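Local structure of type II restriction enzyme BsoBI (Geobacillus stearothermophilus, 1DC1) at residues 238-243 with 255-260; 60-65 with 101-106; 168-173 with 197-202. The protein recognises the double-stranded DNA sequence 5'-CYCGRG-3' as a homodimer and cleaves it after the first C, leaving terminal 5'-phosphates. One frame throughout, in Å; residues are numbered along the deposited sequence.

Contact 1: residues 238-243 with 255-260; sequences LGELKG and KTANTA. With nucleotides of chain A; nucleotides of chain B.
The CA atoms of Glu-240 and Ala-257 are the nearest across the contact; the axes of strand 238-242 and helix 255-260 come within 9.1 Å and run almost antiparallel at 169°. No hydrogen bond crosses between them; the fit is made by small helix residues under the acidic side chain. Glu-240 lays its CG against the methyl of Ala-257, CG to CB 3.7 Å, and the chain is bent about CB-CG (chi2 27°), which carries the carboxylate along the helix until OE2 lies 3.6 Å from CB of Ala-260. The other oxygen, OE1, accepts a hydrogen bond from the backbone N of Asp-212. Lys-242 sends only its CD near Ala-257 and puts its NZ in a salt bridge with the phosphate of a DNA nucleotide other than DC7. At the strand's end Gly-243 N donates to OP1 of DC7 of chain A, 2.7 Å. From the helix, Lys-255 NZ grips OP2 of DC5 of chain B at 2.9 Å and also pairs with Asp-251. Strand 235-242 and helix 247-270 open a beta-alpha-beta unit, and Glu-240, Lys-242 and Asp-212 are the predicted magnesium site of the PD-(D/E)XK nuclease fold.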
loop_
_atom_site.group_PDB
_atom_site.type_symbol
_atom_site.label_atom_id
_atom_site.label_comp_id
_atom_site.label_asym_id
_atom_site.label_seq_id
_atom_site.Cartn_x
_atom_site.Cartn_y
_atom_site.Cartn_z
ATOM N N LEU D 238 12.671 16.383 12.089
ATOM C CA LEU D 238 12.184 15.038 11.735
ATOM C C LEU D 238 11.297 15.234 10.512
ATOM O O LEU D 238 10.537 16.194 10.429
ATOM C CB LEU D 238 11.427 14.380 12.885
ATOM C CG LEU D 238 12.319 14.337 14.145
ATOM C CD1 LEU D 238 11.815 15.325 15.166
ATOM C CD2 LEU D 238 12.352 12.980 14.700
ATOM N N GLY D 239 11.437 14.356 9.527
ATOM C CA GLY D 239 10.641 14.541 8.339
ATOM C C GLY D 239 10.295 13.248 7.644
ATOM O O GLY D 239 10.960 12.228 7.841
ATOM N N GLU D 240 9.243 13.300 6.842
ATOM C CA GLU D 240 8.773 12.151 6.077
ATOM C C GLU D 240 9.106 12.466 4.629
ATOM O O GLU D 240 9.021 13.608 4.202
ATOM C CB GLU D 240 7.258 11.958 6.238
ATOM C CG GLU D 240 6.767 10.790 7.150
ATOM C CD GLU D 240 7.733 10.359 8.295
ATOM O OE1 GLU D 240 8.798 9.772 7.988
ATOM O OE2 GLU D 240 7.421 10.576 9.504
ATOM N N LEU D 241 9.505 11.450 3.873
ATOM C CA LEU D 241 9.894 11.620 2.461
ATOM C C LEU D 241 9.194 10.537 1.666
ATOM O O LEU D 241 9.458 9.374 1.901
ATOM C CB LEU D 241 11.430 11.474 2.316
ATOM C CG LEU D 241 12.110 11.323 0.938
ATOM C CD1 LEU D 241 11.813 12.546 0.075
ATOM C CD2 LEU D 241 13.643 11.171 1.103
ATOM N N LYS D 242 8.291 10.924 0.755
ATOM C CA LYS D 242 7.522 9.979 -0.082
ATOM C C LYS D 242 7.973 10.099 -1.540
ATOM O O LYS D 242 7.786 11.145 -2.167
ATOM C CB LYS D 242 6.042 10.279 0.048
ATOM C CG LYS D 242 5.654 10.643 1.473
ATOM C CD LYS D 242 4.846 9.586 2.128
ATOM C CE LYS D 242 5.603 8.329 2.249
ATOM N NZ LYS D 242 6.145 8.245 3.628
ATOM N N GLY D 243 8.612 9.044 -2.048
ATOM C CA GLY D 243 9.115 9.063 -3.402
ATOM C C GLY D 243 8.171 8.450 -4.418
ATOM O O GLY D 243 8.519 8.297 -5.575
ATOM N N LYS D 255 -1.942 10.665 4.234
ATOM C CA LYS D 255 -2.753 10.393 5.445
ATOM C C LYS D 255 -1.866 9.621 6.442
ATOM O O LYS D 255 -1.861 9.887 7.630
ATOM C CB LYS D 255 -3.969 9.537 5.097
ATOM C CG LYS D 255 -5.145 10.328 4.561
ATOM C CD LYS D 255 -6.375 9.425 4.356
ATOM C CE LYS D 255 -6.208 8.397 3.250
ATOM N NZ LYS D 255 -6.793 8.899 1.993
ATOM N N THR D 256 -1.107 8.646 5.944
ATOM C CA THR D 256 -0.184 7.849 6.781
ATOM C C THR D 256 0.893 8.736 7.445
ATOM O O THR D 256 1.087 8.711 8.670
ATOM C CB THR D 256 0.501 6.736 5.930
ATOM O OG1 THR D 256 -0.491 6.042 5.157
ATOM C CG2 THR D 256 1.224 5.776 6.796
ATOM N N ALA D 257 1.557 9.554 6.625
ATOM C CA ALA D 257 2.626 10.462 7.073
ATOM C C ALA D 257 2.117 11.491 8.061
ATOM O O ALA D 257 2.820 11.836 9.007
ATOM C CB ALA D 257 3.288 11.169 5.894
ATOM N N ASN D 258 0.906 11.973 7.859
ATOM C CA ASN D 258 0.403 12.938 8.760
ATOM C C ASN D 258 0.215 12.334 10.154
ATOM O O ASN D 258 0.473 13.018 11.132
ATOM C CB ASN D 258 -0.862 13.535 8.213
ATOM C CG ASN D 258 -1.425 14.560 9.142
ATOM O OD1 ASN D 258 -0.855 15.626 9.307
ATOM N ND2 ASN D 258 -2.527 14.224 9.795
ATOM N N THR D 259 -0.193 11.070 10.272
ATOM C CA THR D 259 -0.309 10.494 11.613
ATOM C C THR D 259 1.074 10.320 12.159
ATOM O O THR D 259 1.305 10.573 13.340
ATOM C CB THR D 259 -1.012 9.163 11.626
ATOM O OG1 THR D 259 -2.348 9.393 11.218
ATOM C CG2 THR D 259 -1.043 8.552 13.005
ATOM N N ALA D 260 2.015 9.914 11.310
ATOM C CA ALA D 260 3.393 9.738 11.768
ATOM C C ALA D 260 3.939 11.062 12.330
ATOM O O ALA D 260 4.555 11.086 13.396
ATOM C CB ALA D 260 4.276 9.244 10.642
ATOM P P DC A 7 8.132 5.504 -0.579
ATOM O OP1 DC A 7 8.883 6.468 -1.403
ATOM O OP2 DC A 7 7.246 5.999 0.516
ATOM O "O5'" DC A 7 7.218 4.624 -1.525
ATOM C "C5'" DC A 7 7.760 3.951 -2.684
ATOM C "C4'" DC A 7 6.665 3.190 -3.400
ATOM O "O4'" DC A 7 6.082 2.147 -2.559
ATOM C "C3'" DC A 7 5.502 4.054 -3.909
ATOM O "O3'" DC A 7 5.117 3.598 -5.187
ATOM C "C2'" DC A 7 4.366 3.694 -2.978
ATOM C "C1'" DC A 7 4.664 2.253 -2.601
ATOM N N1 DC A 7 4.102 1.900 -1.283
ATOM C C2 DC A 7 3.272 0.749 -1.175
ATOM O O2 DC A 7 3.216 -0.060 -2.133
ATOM N N3 DC A 7 2.577 0.536 -0.020
ATOM C C4 DC A 7 2.749 1.367 1.021
ATOM N N4 DC A 7 2.036 1.142 2.130
ATOM C C5 DC A 7 3.670 2.480 0.967
ATOM C C6 DC A 7 4.312 2.702 -0.185
ATOM P P DC B 5 -10.401 8.896 0.655
ATOM O OP1 DC B 5 -11.475 9.871 0.295
ATOM O OP2 DC B 5 -9.719 9.022 1.975
ATOM O "O5'" DC B 5 -11.067 7.459 0.583
ATOM C "C5'" DC B 5 -10.289 6.288 0.829
ATOM C "C4'" DC B 5 -10.862 5.125 0.048
ATOM O "O4'" DC B 5 -10.629 5.323 -1.352
ATOM C "C3'" DC B 5 -10.194 3.787 0.353
ATOM O "O3'" DC B 5 -10.816 3.180 1.474
ATOM C "C2'" DC B 5 -10.428 2.995 -0.911
ATOM C "C1'" DC B 5 -10.309 4.072 -1.964
ATOM N N1 DC B 5 -8.966 4.171 -2.583
ATOM C C2 DC B 5 -8.630 3.211 -3.551
ATOM O O2 DC B 5 -9.444 2.278 -3.778
ATOM N N3 DC B 5 -7.430 3.300 -4.192
ATOM C C4 DC B 5 -6.567 4.267 -3.870
ATOM N N4 DC B 5 -5.387 4.288 -4.516
ATOM C C5 DC B 5 -6.870 5.252 -2.869
ATOM C C6 DC B 5 -8.070 5.164 -2.257
#

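Contact 2: residues 60-65 with 101-106; sequences KDLLYL and NFLEPA
Lys-60 and Glu-104 both place CG beside the backbone N, but their chains differ beyond it: Glu-104 stays extended (chi2 -163°), whereas Lys-60 bends in its outer half (chi3 -135°, chi4 111°) and crosses the glutamate at about a right angle. The carboxylate oxygen OE2 therefore meets the flank of the lysine before its tip. It lies 3.3 Å from Lys-60 CE and 3.7 Å from Lys-60 NZ, a long salt bridge near the surface. A water adds a second link by accepting from the backbone N of Lys-60 at 3.1 Å and donating to the same OE2 of Glu-104, also at 3.1 Å. One oxygen thus faces both ends of the lysine, its amide through water and its ammonium through charge.

Deeper in, Leu-62 and Leu-103 meet obliquely through one methyl each, CD1 to CD1 at 3.4 Å, closer than usual van der Waals contact. Around this pair, Phe-110 and Leu-114 of helix 110-152 pack on Leu-62, and Pro-59 lies against Leu-103. The contact joins the helically wound loop between helices 21-53 and 69-75 to the C-terminal region of helix 88-103 and the residues that follow, in an all-helical part of the subunit remote from the annotated sites.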
loop_
_atom_site.group_PDB
_atom_site.type_symbol
_atom_site.label_atom_id
_atom_site.label_comp_id
_atom_site.label_asym_id
_atom_site.label_seq_id
_atom_site.Cartn_x
_atom_site.Cartn_y
_atom_site.Cartn_z
ATOM N N LYS D 60 3.965 -35.687 -9.634
ATOM C CA LYS D 60 4.360 -36.186 -8.317
ATOM C C LYS D 60 5.833 -36.338 -8.201
ATOM O O LYS D 60 6.385 -36.289 -7.111
ATOM C CB LYS D 60 3.676 -37.508 -7.998
ATOM C CG LYS D 60 2.300 -37.267 -7.440
ATOM C CD LYS D 60 1.583 -38.565 -7.131
ATOM C CE LYS D 60 0.122 -38.561 -7.616
ATOM N NZ LYS D 60 -0.151 -39.508 -8.786
ATOM N N ASP D 61 6.493 -36.499 -9.340
ATOM C CA ASP D 61 7.938 -36.647 -9.325
ATOM C C ASP D 61 8.632 -35.361 -8.873
ATOM O O ASP D 61 9.758 -35.408 -8.373
ATOM C CB ASP D 61 8.447 -37.050 -10.717
ATOM C CG ASP D 61 8.214 -38.528 -11.044
ATOM O OD1 ASP D 61 8.026 -39.344 -10.104
ATOM O OD2 ASP D 61 8.227 -38.851 -12.258
ATOM N N LEU D 62 7.952 -34.227 -9.036
ATOM C CA LEU D 62 8.509 -32.915 -8.655
ATOM C C LEU D 62 8.806 -32.865 -7.147
ATOM O O LEU D 62 9.690 -32.117 -6.712
ATOM C CB LEU D 62 7.536 -31.766 -9.089
ATOM C CG LEU D 62 7.173 -31.628 -10.601
ATOM C CD1 LEU D 62 5.967 -30.736 -10.823
ATOM C CD2 LEU D 62 8.382 -31.080 -11.352
ATOM N N LEU D 63 8.082 -33.679 -6.379
ATOM C CA LEU D 63 8.268 -33.739 -4.936
ATOM C C LEU D 63 9.645 -34.267 -4.533
ATOM O O LEU D 63 10.084 -34.101 -3.395
ATOM C CB LEU D 63 7.207 -34.630 -4.339
ATOM C CG LEU D 63 5.824 -34.040 -4.514
ATOM C CD1 LEU D 63 4.720 -35.013 -4.073
ATOM C CD2 LEU D 63 5.814 -32.777 -3.677
ATOM N N TYR D 64 10.323 -34.926 -5.461
ATOM C CA TYR D 64 11.639 -35.483 -5.152
ATOM C C TYR D 64 12.834 -34.646 -5.578
ATOM O O TYR D 64 13.975 -34.992 -5.287
ATOM C CB TYR D 64 11.761 -36.886 -5.730
ATOM C CG TYR D 64 10.600 -37.726 -5.323
ATOM C CD1 TYR D 64 10.220 -37.791 -3.987
ATOM C CD2 TYR D 64 9.824 -38.370 -6.275
ATOM C CE1 TYR D 64 9.090 -38.462 -3.609
ATOM C CE2 TYR D 64 8.699 -39.046 -5.924
ATOM C CZ TYR D 64 8.321 -39.090 -4.585
ATOM O OH TYR D 64 7.146 -39.721 -4.222
ATOM N N LEU D 65 12.578 -33.549 -6.272
ATOM C CA LEU D 65 13.648 -32.647 -6.669
ATOM C C LEU D 65 13.752 -31.603 -5.538
ATOM O O LEU D 65 13.092 -30.557 -5.554
ATOM C CB LEU D 65 13.297 -32.017 -8.009
ATOM C CG LEU D 65 12.916 -33.026 -9.116
ATOM C CD1 LEU D 65 12.431 -32.326 -10.375
ATOM C CD2 LEU D 65 14.128 -33.846 -9.419
ATOM N N ASN D 101 -4.433 -29.904 -7.972
ATOM C CA ASN D 101 -5.389 -28.992 -8.573
ATOM C C ASN D 101 -4.988 -28.400 -9.887
ATOM O O ASN D 101 -5.855 -28.023 -10.703
ATOM C CB ASN D 101 -5.716 -27.836 -7.621
ATOM C CG ASN D 101 -6.288 -28.314 -6.320
ATOM O OD1 ASN D 101 -7.005 -29.318 -6.303
ATOM N ND2 ASN D 101 -5.983 -27.612 -5.217
ATOM N N PHE D 102 -3.691 -28.308 -10.123
ATOM C CA PHE D 102 -3.250 -27.687 -11.368
ATOM C C PHE D 102 -2.301 -28.493 -12.275
ATOM O O PHE D 102 -2.506 -28.569 -13.497
ATOM C CB PHE D 102 -2.624 -26.315 -11.031
ATOM C CG PHE D 102 -3.573 -25.406 -10.309
ATOM C CD1 PHE D 102 -4.694 -24.895 -10.966
ATOM C CD2 PHE D 102 -3.351 -25.041 -8.999
ATOM C CE1 PHE D 102 -5.573 -24.018 -10.320
ATOM C CE2 PHE D 102 -4.239 -24.156 -8.350
ATOM C CZ PHE D 102 -5.343 -23.644 -9.007
ATOM N N LEU D 103 -1.298 -29.115 -11.684
ATOM C CA LEU D 103 -0.328 -29.801 -12.499
ATOM C C LEU D 103 -0.844 -31.077 -13.087
ATOM O O LEU D 103 -0.666 -31.307 -14.263
ATOM C CB LEU D 103 0.980 -30.011 -11.727
ATOM C CG LEU D 103 1.614 -28.733 -11.102
ATOM C CD1 LEU D 103 3.007 -29.032 -10.569
ATOM C CD2 LEU D 103 1.668 -27.586 -12.120
ATOM N N GLU D 104 -1.504 -31.908 -12.303
ATOM C CA GLU D 104 -2.027 -33.148 -12.880
ATOM C C GLU D 104 -3.062 -32.801 -13.949
ATOM O O GLU D 104 -3.063 -33.345 -15.042
ATOM C CB GLU D 104 -2.543 -33.994 -11.757
ATOM C CG GLU D 104 -1.459 -34.104 -10.744
ATOM C CD GLU D 104 -1.634 -35.204 -9.756
ATOM O OE1 GLU D 104 -2.738 -35.307 -9.187
ATOM O OE2 GLU D 104 -0.643 -35.951 -9.557
ATOM N N PRO D 105 -3.983 -31.897 -13.636
ATOM C CA PRO D 105 -4.962 -31.515 -14.654
ATOM C C PRO D 105 -4.355 -30.958 -15.972
ATOM O O PRO D 105 -5.005 -31.040 -17.024
ATOM C CB PRO D 105 -5.829 -30.455 -13.935
ATOM C CG PRO D 105 -5.738 -30.856 -12.493
ATOM C CD PRO D 105 -4.300 -31.318 -12.319
ATOM N N ALA D 106 -3.155 -30.354 -15.911
ATOM C CA ALA D 106 -2.500 -29.796 -17.108
ATOM C C ALA D 106 -1.901 -30.917 -17.963
ATOM O O ALA D 106 -1.413 -30.692 -19.089
ATOM C CB ALA D 106 -1.412 -28.802 -16.721
HETATM O O HOH W 1 1.755 -37.328 -11.028
#

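Contact 3: residues 168-173 with 197-202; sequences TNWMDK and TLMYNI
Trp-170 reaches from strand 170-172, an outermost strand of the mixed sheet in this PD-(D/E)XK nuclease, to strand 197-199, which lies three places further in. The two strand segments stay 12.0 Å apart at an angle of 117°, too far for backbone pairing; the indole covers most of the distance and is met by Thr-197 and Met-199. Its six-membered ring does the touching. The methyl CG2 of Thr-197 approaches obliquely, 3.4 Å from Trp-170 CH2 and 3.5 Å from Trp-170 CZ2. This methyl stands anti to the threonine's N, while OG1 turns to the carbonyl oxygen of Cys-218 and to Ser-188 OG. The sulfur of Met-199 makes a Met-aromatic contact: the bend about CB-CG (chi2 -86°) carries SD to the ring's edge, 74° off the normal as seen from the centroid of the six-membered ring.

This tight end is backed by Leu-160 and Ser-188 of the intervening strands and by Pro-220, which touches both Trp-170 and Thr-197. Away from it the contact thins: Trp-170 alone of 168-173 reaches across, and its strand neighbour Asp-172 sits on the exposed side, paired with Lys-158. With Trp-170 cut back to an alanine, the Thr-197 methyl would probably face a gap and the Met-199 sulfur lose this indole edge. Near the ring plane, SD of Met-199 stands 3.7 Å from CZ2 of Trp-170, and the carbonyl O of Leu-198 lies 4.1 Å from Trp-170 CH2.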
loop_
_atom_site.group_PDB
_atom_site.type_symbol
_atom_site.label_atom_id
_atom_site.label_comp_id
_atom_site.label_asym_id
_atom_site.label_seq_id
_atom_site.Cartn_x
_atom_site.Cartn_y
_atom_site.Cartn_z
ATOM N N THR D 168 28.997 3.285 12.046
ATOM C CA THR D 168 29.760 4.126 12.940
ATOM C C THR D 168 30.910 4.822 12.223
ATOM O O THR D 168 31.360 5.880 12.655
ATOM C CB THR D 168 30.343 3.269 14.095
ATOM O OG1 THR D 168 30.746 4.135 15.167
ATOM C CG2 THR D 168 31.559 2.407 13.593
ATOM N N ASN D 169 31.384 4.240 11.127
ATOM C CA ASN D 169 32.537 4.823 10.439
ATOM C C ASN D 169 32.245 6.012 9.529
ATOM O O ASN D 169 32.005 5.848 8.336
ATOM C CB ASN D 169 33.280 3.738 9.660
ATOM C CG ASN D 169 34.624 4.228 9.103
ATOM O OD1 ASN D 169 35.383 4.952 9.767
ATOM N ND2 ASN D 169 34.924 3.819 7.873
ATOM N N TRP D 170 32.269 7.215 10.104
ATOM C CA TRP D 170 32.010 8.419 9.325
ATOM C C TRP D 170 33.228 8.798 8.486
ATOM O O TRP D 170 34.272 9.180 9.012
ATOM C CB TRP D 170 31.616 9.560 10.246
ATOM C CG TRP D 170 30.215 9.402 10.736
ATOM C CD1 TRP D 170 29.804 8.741 11.877
ATOM C CD2 TRP D 170 29.020 9.937 10.126
ATOM N NE1 TRP D 170 28.439 8.838 12.016
ATOM C CE2 TRP D 170 27.924 9.566 10.962
ATOM C CE3 TRP D 170 28.764 10.696 8.958
ATOM C CZ2 TRP D 170 26.576 9.935 10.662
ATOM C CZ3 TRP D 170 27.406 11.064 8.657
ATOM C CH2 TRP D 170 26.342 10.674 9.514
ATOM N N MET D 171 33.079 8.689 7.173
ATOM C CA MET D 171 34.189 8.991 6.285
ATOM C C MET D 171 34.125 10.372 5.690
ATOM O O MET D 171 33.054 10.955 5.532
ATOM C CB MET D 171 34.287 7.963 5.135
ATOM C CG MET D 171 34.078 6.517 5.573
ATOM S SD MET D 171 33.756 5.407 4.218
ATOM C CE MET D 171 35.102 5.694 3.248
ATOM N N ASP D 172 35.304 10.890 5.353
ATOM C CA ASP D 172 35.356 12.189 4.714
ATOM C C ASP D 172 34.906 12.077 3.258
ATOM O O ASP D 172 35.105 11.045 2.581
ATOM C CB ASP D 172 36.751 12.796 4.774
ATOM C CG ASP D 172 37.103 13.313 6.149
ATOM O OD1 ASP D 172 36.356 14.125 6.757
ATOM O OD2 ASP D 172 38.170 12.887 6.609
ATOM N N LYS D 173 34.255 13.135 2.808
ATOM C CA LYS D 173 33.770 13.207 1.456
ATOM C C LYS D 173 34.946 12.945 0.509
ATOM O O LYS D 173 36.046 13.439 0.743
ATOM C CB LYS D 173 33.218 14.611 1.227
ATOM C CG LYS D 173 33.123 15.070 -0.184
ATOM C CD LYS D 173 33.372 16.541 -0.234
ATOM C CE LYS D 173 33.238 17.000 -1.654
ATOM N NZ LYS D 173 34.406 16.661 -2.487
ATOM N N THR D 197 24.119 16.473 11.871
ATOM C CA THR D 197 24.165 15.104 11.345
ATOM C C THR D 197 22.763 14.641 10.863
ATOM O O THR D 197 21.778 14.542 11.644
ATOM C CB THR D 197 24.730 14.124 12.424
ATOM O OG1 THR D 197 26.018 14.581 12.848
ATOM C CG2 THR D 197 24.867 12.687 11.883
ATOM N N LEU D 198 22.682 14.384 9.562
ATOM C CA LEU D 198 21.453 13.900 8.955
ATOM C C LEU D 198 21.533 12.364 8.819
ATOM O O LEU D 198 22.542 11.795 8.364
ATOM C CB LEU D 198 21.247 14.543 7.577
ATOM C CG LEU D 198 20.066 13.995 6.751
ATOM C CD1 LEU D 198 18.908 14.918 6.926
ATOM C CD2 LEU D 198 20.450 13.905 5.267
ATOM N N MET D 199 20.477 11.684 9.240
ATOM C CA MET D 199 20.433 10.234 9.118
ATOM C C MET D 199 19.081 9.856 8.532
ATOM O O MET D 199 18.098 10.522 8.785
ATOM C CB MET D 199 20.529 9.566 10.486
ATOM C CG MET D 199 21.829 9.794 11.224
ATOM S SD MET D 199 23.117 8.662 10.800
ATOM C CE MET D 199 22.441 7.014 11.127
ATOM N N TYR D 200 19.046 8.777 7.770
ATOM C CA TYR D 200 17.796 8.301 7.206
ATOM C C TYR D 200 17.283 7.042 7.924
ATOM O O TYR D 200 18.067 6.223 8.398
ATOM C CB TYR D 200 18.006 7.981 5.734
ATOM C CG TYR D 200 18.262 9.202 4.889
ATOM C CD1 TYR D 200 17.203 10.028 4.507
ATOM C CD2 TYR D 200 19.546 9.490 4.393
ATOM C CE1 TYR D 200 17.393 11.095 3.642
ATOM C CE2 TYR D 200 19.749 10.564 3.521
ATOM C CZ TYR D 200 18.646 11.351 3.151
ATOM O OH TYR D 200 18.753 12.360 2.215
ATOM N N ASN D 201 15.974 6.906 8.023
ATOM C CA ASN D 201 15.371 5.719 8.584
ATOM C C ASN D 201 15.905 5.261 9.929
ATOM O O ASN D 201 16.436 4.165 10.090
ATOM C CB ASN D 201 15.478 4.613 7.527
ATOM C CG ASN D 201 14.946 5.064 6.173
ATOM O OD1 ASN D 201 13.802 5.545 6.046
ATOM N ND2 ASN D 201 15.767 4.911 5.157
ATOM N N ILE D 202 15.697 6.104 10.900
ATOM C CA ILE D 202 16.160 5.920 12.242
ATOM C C ILE D 202 14.979 5.677 13.159
ATOM O O ILE D 202 13.927 6.323 13.027
ATOM C CB ILE D 202 16.834 7.268 12.688
ATOM C CG1 ILE D 202 18.145 7.480 11.972
ATOM C CG2 ILE D 202 17.126 7.291 14.141
ATOM C CD1 ILE D 202 18.745 6.233 11.474
#

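Contacts 1 and 3 reach the same mixed sheet, their centres 21 Å apart and their nearest atoms about 5 Å apart without touching. Strand 213-217 lies between their strands and links them through backbone hydrogen bonds: Gly-239 with Ile-213, Thr-197 with Phe-216 and Met-199 with Cys-214. Contact 1 carries two of the predicted magnesium residues and holds the DNA backbone; contact 3 has its nearest atom about 5 Å from the DNA, with the side chain of Leu-198 about 9 Å from that of Asp-212. Contact 2 stands apart in the helical arm, its centre 47 Å from that of contact 1 and 51 Å from that of contact 3, and its nearest atom about 15 Å from the DNA.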